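Local coordinates for protein galactose-binding lectin (Arachis hypogaea, PDB 6VAW) that binds D-galactose and galactose-bearing sugars as a legume lectin, a homotetramer whose subunits each carry a calcium and a manganese ion, at residues V62-D75 / S155-S169. Residues are numbered along the deposited sequence; the frame is centred on the assembly and turned at random.
Sequences VASFLTSFSFEMKD and SVSGAVVKVTVIYDS
With chi1 of 65°, 53° and 67°, Phe65, Phe69 and Phe71 each hold CG between backbone N and carbonyl carbon, which lays each ring over its partner in the neighbouring strand, Tyr167, Val163 or Val161. The partner's CB sits above one ring face, Tyr167 CB 3.6 Å from the centroid of Phe65 and Val163 CB 3.8 Å from that of Phe69. These are CH-pi contacts, and beta-branched valine suits them because both methyls spread along the ring: Val163 CG1 reaches Phe69 CZ (3.6 Å), while its CG2 also meets Phe71 CE2 (3.7 Å). The rings of Phe65 and Tyr167 are slid apart and barely overlap.

Four partnerships on this face, Thr67 with Val165 included, are antiparallel hydrogen-bonded pairs; Val161 N to Phe71 O (2.8 Å) is almost straight. On the other face, between larger neighbours such as Leu66 and Ile166, short Ser68 and Thr164 share an OG to OG1 hydrogen bond of 3.2 Å. Beyond Phe71 the strands part around a water bonded to Met73 N and Ala159 O; there Gly158, with positive phi in a type II turn, gives its N-H to Met73 O, and Ser157 OG accepts from Asp75 N (2.8 Å).

The aromatic face fills the core of the legume-lectin sandwich against Phe87, Phe204 and Phe206 of the opposing sheet, whereas Thr164 and Ile166 pack on their counterparts in the second subunit; strands 217-229 and 173-179 flank the pair.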
loop_
_atom_site.group_PDB
_atom_site.type_symbol
_atom_site.label_atom_id
_atom_site.label_comp_id
_atom_site.label_asym_id
_atom_site.label_seq_id
_atom_site.Cartn_x
_atom_site.Cartn_y
_atom_site.Cartn_z
ATOM N N VAL A 62 -4.854 19.323 -11.591
ATOM C CA VAL A 62 -5.409 18.105 -12.198
ATOM C C VAL A 62 -4.639 16.900 -11.644
ATOM O O VAL A 62 -3.421 16.971 -11.493
ATOM C CB VAL A 62 -5.377 18.157 -13.742
ATOM C CG1 VAL A 62 -6.053 16.937 -14.365
ATOM C CG2 VAL A 62 -5.997 19.455 -14.272
ATOM N N ALA A 63 -5.352 15.824 -11.297
ATOM C CA ALA A 63 -4.738 14.640 -10.719
ATOM C C ALA A 63 -3.954 13.843 -11.763
ATOM O O ALA A 63 -4.243 13.921 -12.965
ATOM C CB ALA A 63 -5.818 13.753 -10.105
ATOM N N SER A 64 -2.936 13.114 -11.296
ATOM C CA SER A 64 -2.239 12.128 -12.107
ATOM C C SER A 64 -2.762 10.805 -11.626
ATOM O O SER A 64 -3.250 10.730 -10.487
ATOM C CB SER A 64 -0.716 12.220 -11.940
ATOM O OG SER A 64 -0.177 13.307 -12.679
ATOM N N PHE A 65 -2.679 9.768 -12.438
ATOM C CA PHE A 65 -3.074 8.448 -11.967
ATOM C C PHE A 65 -2.274 7.348 -12.670
ATOM O O PHE A 65 -1.706 7.540 -13.759
ATOM C CB PHE A 65 -4.587 8.199 -12.067
ATOM C CG PHE A 65 -5.181 8.167 -13.450
ATOM C CD1 PHE A 65 -5.043 7.037 -14.260
ATOM C CD2 PHE A 65 -5.978 9.212 -13.904
ATOM C CE1 PHE A 65 -5.641 6.976 -15.517
ATOM C CE2 PHE A 65 -6.569 9.158 -15.175
ATOM C CZ PHE A 65 -6.385 8.054 -15.975
ATOM N N LEU A 66 -2.211 6.203 -11.980
ATOM C CA LEU A 66 -1.579 4.975 -12.422
ATOM C C LEU A 66 -2.612 3.880 -12.208
ATOM O O LEU A 66 -3.081 3.716 -11.088
ATOM C CB LEU A 66 -0.279 4.674 -11.647
ATOM C CG LEU A 66 0.271 3.246 -11.811
ATOM C CD1 LEU A 66 0.730 3.000 -13.300
ATOM C CD2 LEU A 66 1.391 2.976 -10.840
ATOM N N THR A 67 -2.942 3.140 -13.256
ATOM C CA THR A 67 -3.916 2.059 -13.086
ATOM C C THR A 67 -3.478 0.869 -13.899
ATOM O O THR A 67 -2.887 1.023 -14.957
ATOM C CB THR A 67 -5.385 2.508 -13.390
ATOM O OG1 THR A 67 -6.300 1.452 -13.056
ATOM C CG2 THR A 67 -5.625 2.952 -14.835
ATOM N N SER A 68 -3.705 -0.327 -13.356
ATOM C CA SER A 68 -3.421 -1.567 -14.043
ATOM C C SER A 68 -4.635 -2.493 -13.930
ATOM O O SER A 68 -5.344 -2.484 -12.919
ATOM C CB SER A 68 -2.173 -2.233 -13.476
ATOM O OG SER A 68 -1.034 -1.387 -13.576
ATOM N N PHE A 69 -4.909 -3.232 -14.986
ATOM C CA PHE A 69 -6.022 -4.181 -14.976
ATOM C C PHE A 69 -5.712 -5.316 -15.919
ATOM O O PHE A 69 -4.794 -5.216 -16.741
ATOM C CB PHE A 69 -7.387 -3.497 -15.328
ATOM C CG PHE A 69 -7.406 -2.690 -16.612
ATOM C CD1 PHE A 69 -7.688 -3.300 -17.829
ATOM C CD2 PHE A 69 -7.121 -1.326 -16.603
ATOM C CE1 PHE A 69 -7.735 -2.555 -19.005
ATOM C CE2 PHE A 69 -7.128 -0.586 -17.787
ATOM C CZ PHE A 69 -7.457 -1.203 -18.980
ATOM N N SER A 70 -6.445 -6.428 -15.750
ATOM C CA SER A 70 -6.338 -7.579 -16.612
ATOM C C SER A 70 -7.718 -8.024 -17.052
ATOM O O SER A 70 -8.684 -7.975 -16.280
ATOM C CB SER A 70 -5.578 -8.721 -15.959
ATOM O OG SER A 70 -6.196 -9.178 -14.774
ATOM N N PHE A 71 -7.813 -8.409 -18.309
ATOM C CA PHE A 71 -9.068 -8.864 -18.871
ATOM C C PHE A 71 -8.844 -10.065 -19.762
ATOM O O PHE A 71 -7.694 -10.412 -20.079
ATOM C CB PHE A 71 -9.777 -7.723 -19.651
ATOM C CG PHE A 71 -9.097 -7.247 -20.920
ATOM C CD1 PHE A 71 -9.215 -7.971 -22.109
ATOM C CD2 PHE A 71 -8.400 -6.040 -20.945
ATOM C CE1 PHE A 71 -8.585 -7.539 -23.276
ATOM C CE2 PHE A 71 -7.782 -5.596 -22.121
ATOM C CZ PHE A 71 -7.877 -6.343 -23.279
ATOM N N GLU A 72 -9.962 -10.654 -20.212
ATOM C CA GLU A 72 -9.960 -11.771 -21.129
ATOM C C GLU A 72 -11.191 -11.700 -22.012
ATOM O O GLU A 72 -12.297 -11.452 -21.526
ATOM C CB GLU A 72 -9.911 -13.089 -20.333
ATOM C CG GLU A 72 -9.773 -14.346 -21.179
ATOM C CD GLU A 72 -10.130 -15.634 -20.456
ATOM O OE1 GLU A 72 -9.668 -15.829 -19.306
ATOM O OE2 GLU A 72 -10.868 -16.457 -21.047
ATOM N N MET A 73 -10.985 -11.880 -23.320
ATOM C CA MET A 73 -12.095 -12.015 -24.253
ATOM C C MET A 73 -12.007 -13.412 -24.849
ATOM O O MET A 73 -10.915 -13.855 -25.223
ATOM C CB MET A 73 -12.101 -10.910 -25.303
ATOM C CG MET A 73 -12.611 -9.595 -24.741
ATOM S SD MET A 73 -12.658 -8.271 -25.947
ATOM C CE MET A 73 -10.914 -7.783 -26.025
ATOM N N LYS A 74 -13.130 -14.126 -24.862
ATOM C CA LYS A 74 -13.175 -15.493 -25.369
ATOM C C LYS A 74 -14.343 -15.685 -26.336
ATOM O O LYS A 74 -15.471 -15.265 -26.051
ATOM C CB LYS A 74 -13.261 -16.486 -24.211
ATOM C CG LYS A 74 -12.954 -17.919 -24.621
ATOM C CD LYS A 74 -12.355 -18.698 -23.477
ATOM C CE LYS A 74 -12.844 -20.125 -23.390
ATOM N NZ LYS A 74 -12.433 -21.008 -24.528
ATOM N N ASP A 75 -14.051 -16.309 -27.487
ATOM C CA ASP A 75 -15.036 -16.615 -28.520
ATOM C C ASP A 75 -16.059 -17.606 -28.016
ATOM O O ASP A 75 -15.754 -18.450 -27.167
ATOM C CB ASP A 75 -14.375 -17.256 -29.754
ATOM C CG ASP A 75 -13.324 -16.457 -30.480
ATOM O OD1 ASP A 75 -13.003 -15.334 -30.022
ATOM O OD2 ASP A 75 -12.796 -16.964 -31.490
ATOM N N SER A 155 -6.713 -9.489 -30.733
ATOM C CA SER A 155 -7.422 -10.057 -29.586
ATOM C C SER A 155 -7.410 -11.584 -29.713
ATOM O O SER A 155 -8.033 -12.144 -30.616
ATOM C CB SER A 155 -8.841 -9.506 -29.471
ATOM O OG SER A 155 -9.514 -9.984 -28.312
ATOM N N VAL A 156 -6.647 -12.241 -28.834
ATOM C CA VAL A 156 -6.485 -13.698 -28.807
ATOM C C VAL A 156 -7.542 -14.300 -27.857
ATOM O O VAL A 156 -7.602 -13.954 -26.678
ATOM C CB VAL A 156 -5.029 -14.110 -28.431
ATOM C CG1 VAL A 156 -4.881 -15.633 -28.345
ATOM C CG2 VAL A 156 -4.019 -13.523 -29.422
ATOM N N SER A 157 -8.378 -15.195 -28.391
ATOM C CA SER A 157 -9.453 -15.844 -27.623
ATOM C C SER A 157 -8.899 -16.688 -26.477
ATOM O O SER A 157 -8.023 -17.525 -26.691
ATOM C CB SER A 157 -10.317 -16.703 -28.539
ATOM O OG SER A 157 -11.410 -17.261 -27.827
ATOM N N GLY A 158 -9.392 -16.422 -25.263
ATOM C CA GLY A 158 -8.961 -17.100 -24.046
ATOM C C GLY A 158 -7.676 -16.580 -23.414
ATOM O O GLY A 158 -7.235 -17.119 -22.397
ATOM N N ALA A 159 -7.042 -15.557 -24.017
ATOM C CA ALA A 159 -5.790 -15.024 -23.511
ATOM C C ALA A 159 -6.010 -13.944 -22.452
ATOM O O ALA A 159 -6.863 -13.071 -22.627
ATOM C CB ALA A 159 -4.954 -14.459 -24.651
ATOM N N VAL A 160 -5.239 -14.004 -21.353
ATOM C CA VAL A 160 -5.292 -12.994 -20.311
ATOM C C VAL A 160 -4.415 -11.828 -20.784
ATOM O O VAL A 160 -3.246 -12.032 -21.122
ATOM C CB VAL A 160 -4.887 -13.526 -18.915
ATOM C CG1 VAL A 160 -4.865 -12.403 -17.885
ATOM C CG2 VAL A 160 -5.824 -14.632 -18.463
ATOM N N VAL A 161 -5.004 -10.630 -20.865
ATOM C CA VAL A 161 -4.325 -9.411 -21.313
ATOM C C VAL A 161 -4.096 -8.494 -20.088
ATOM O O VAL A 161 -5.009 -8.309 -19.281
ATOM C CB VAL A 161 -5.130 -8.701 -22.441
ATOM C CG1 VAL A 161 -4.423 -7.425 -22.893
ATOM C CG2 VAL A 161 -5.375 -9.629 -23.631
ATOM N N LYS A 162 -2.872 -7.958 -19.946
ATOM C CA LYS A 162 -2.483 -7.027 -18.885
ATOM C C LYS A 162 -2.349 -5.626 -19.477
ATOM O O LYS A 162 -1.795 -5.455 -20.569
ATOM C CB LYS A 162 -1.165 -7.456 -18.197
ATOM C CG LYS A 162 -1.276 -8.784 -17.474
ATOM C CD LYS A 162 -0.056 -9.139 -16.664
ATOM C CE LYS A 162 -0.312 -10.427 -15.928
ATOM N NZ LYS A 162 -0.372 -11.625 -16.823
ATOM N N VAL A 163 -2.895 -4.633 -18.783
ATOM C CA VAL A 163 -2.856 -3.239 -19.236
ATOM C C VAL A 163 -2.359 -2.356 -18.090
ATOM O O VAL A 163 -2.760 -2.534 -16.942
ATOM C CB VAL A 163 -4.229 -2.737 -19.783
ATOM C CG1 VAL A 163 -4.107 -1.318 -20.368
ATOM C CG2 VAL A 163 -4.814 -3.704 -20.828
ATOM N N THR A 164 -1.521 -1.388 -18.420
ATOM C CA THR A 164 -1.033 -0.388 -17.501
ATOM C C THR A 164 -1.302 0.946 -18.171
ATOM O O THR A 164 -1.031 1.113 -19.354
ATOM C CB THR A 164 0.446 -0.628 -17.148
ATOM O OG1 THR A 164 0.529 -1.759 -16.293
ATOM C CG2 THR A 164 1.066 0.549 -16.409
ATOM N N VAL A 165 -1.855 1.878 -17.416
ATOM C CA VAL A 165 -2.196 3.193 -17.912
ATOM C C VAL A 165 -1.610 4.254 -16.964
ATOM O O VAL A 165 -1.773 4.199 -15.749
ATOM C CB VAL A 165 -3.726 3.379 -18.106
ATOM C CG1 VAL A 165 -4.026 4.748 -18.667
ATOM C CG2 VAL A 165 -4.341 2.287 -18.997
ATOM N N ILE A 166 -0.965 5.262 -17.562
ATOM C CA ILE A 166 -0.385 6.380 -16.807
ATOM C C ILE A 166 -0.984 7.660 -17.347
ATOM O O ILE A 166 -0.857 7.923 -18.551
ATOM C CB ILE A 166 1.168 6.458 -16.859
ATOM C CG1 ILE A 166 1.855 5.216 -16.285
ATOM C CG2 ILE A 166 1.685 7.742 -16.161
ATOM C CD1 ILE A 166 3.371 5.184 -16.608
ATOM N N TYR A 167 -1.591 8.472 -16.460
ATOM C CA TYR A 167 -2.027 9.808 -16.871
ATOM C C TYR A 167 -1.145 10.820 -16.155
ATOM O O TYR A 167 -1.115 10.857 -14.921
ATOM C CB TYR A 167 -3.520 10.067 -16.638
ATOM C CG TYR A 167 -3.948 11.431 -17.133
ATOM C CD1 TYR A 167 -4.025 11.707 -18.499
ATOM C CD2 TYR A 167 -4.151 12.484 -16.244
ATOM C CE1 TYR A 167 -4.353 12.981 -18.964
ATOM C CE2 TYR A 167 -4.485 13.759 -16.696
ATOM C CZ TYR A 167 -4.596 14.003 -18.059
ATOM O OH TYR A 167 -4.963 15.245 -18.524
ATOM N N ASP A 168 -0.343 11.559 -16.920
ATOM C CA ASP A 168 0.539 12.593 -16.376
ATOM C C ASP A 168 -0.175 13.953 -16.488
ATOM O O ASP A 168 -0.290 14.487 -17.589
ATOM C CB ASP A 168 1.881 12.625 -17.122
ATOM C CG ASP A 168 2.758 13.760 -16.617
ATOM O OD1 ASP A 168 3.165 13.721 -15.434
ATOM O OD2 ASP A 168 2.979 14.700 -17.365
ATOM N N SER A 169 -0.640 14.511 -15.376
ATOM C CA SER A 169 -1.427 15.758 -15.415
ATOM C C SER A 169 -0.691 16.965 -16.037
ATOM O O SER A 169 -1.325 17.663 -16.827
ATOM C CB SER A 169 -1.956 16.130 -14.033
ATOM O OG SER A 169 -0.920 16.433 -13.116
HETATM O O HOH W 1 0.844 15.485 -11.010
HETATM O O HOH W 2 -8.391 -12.260 -24.660
#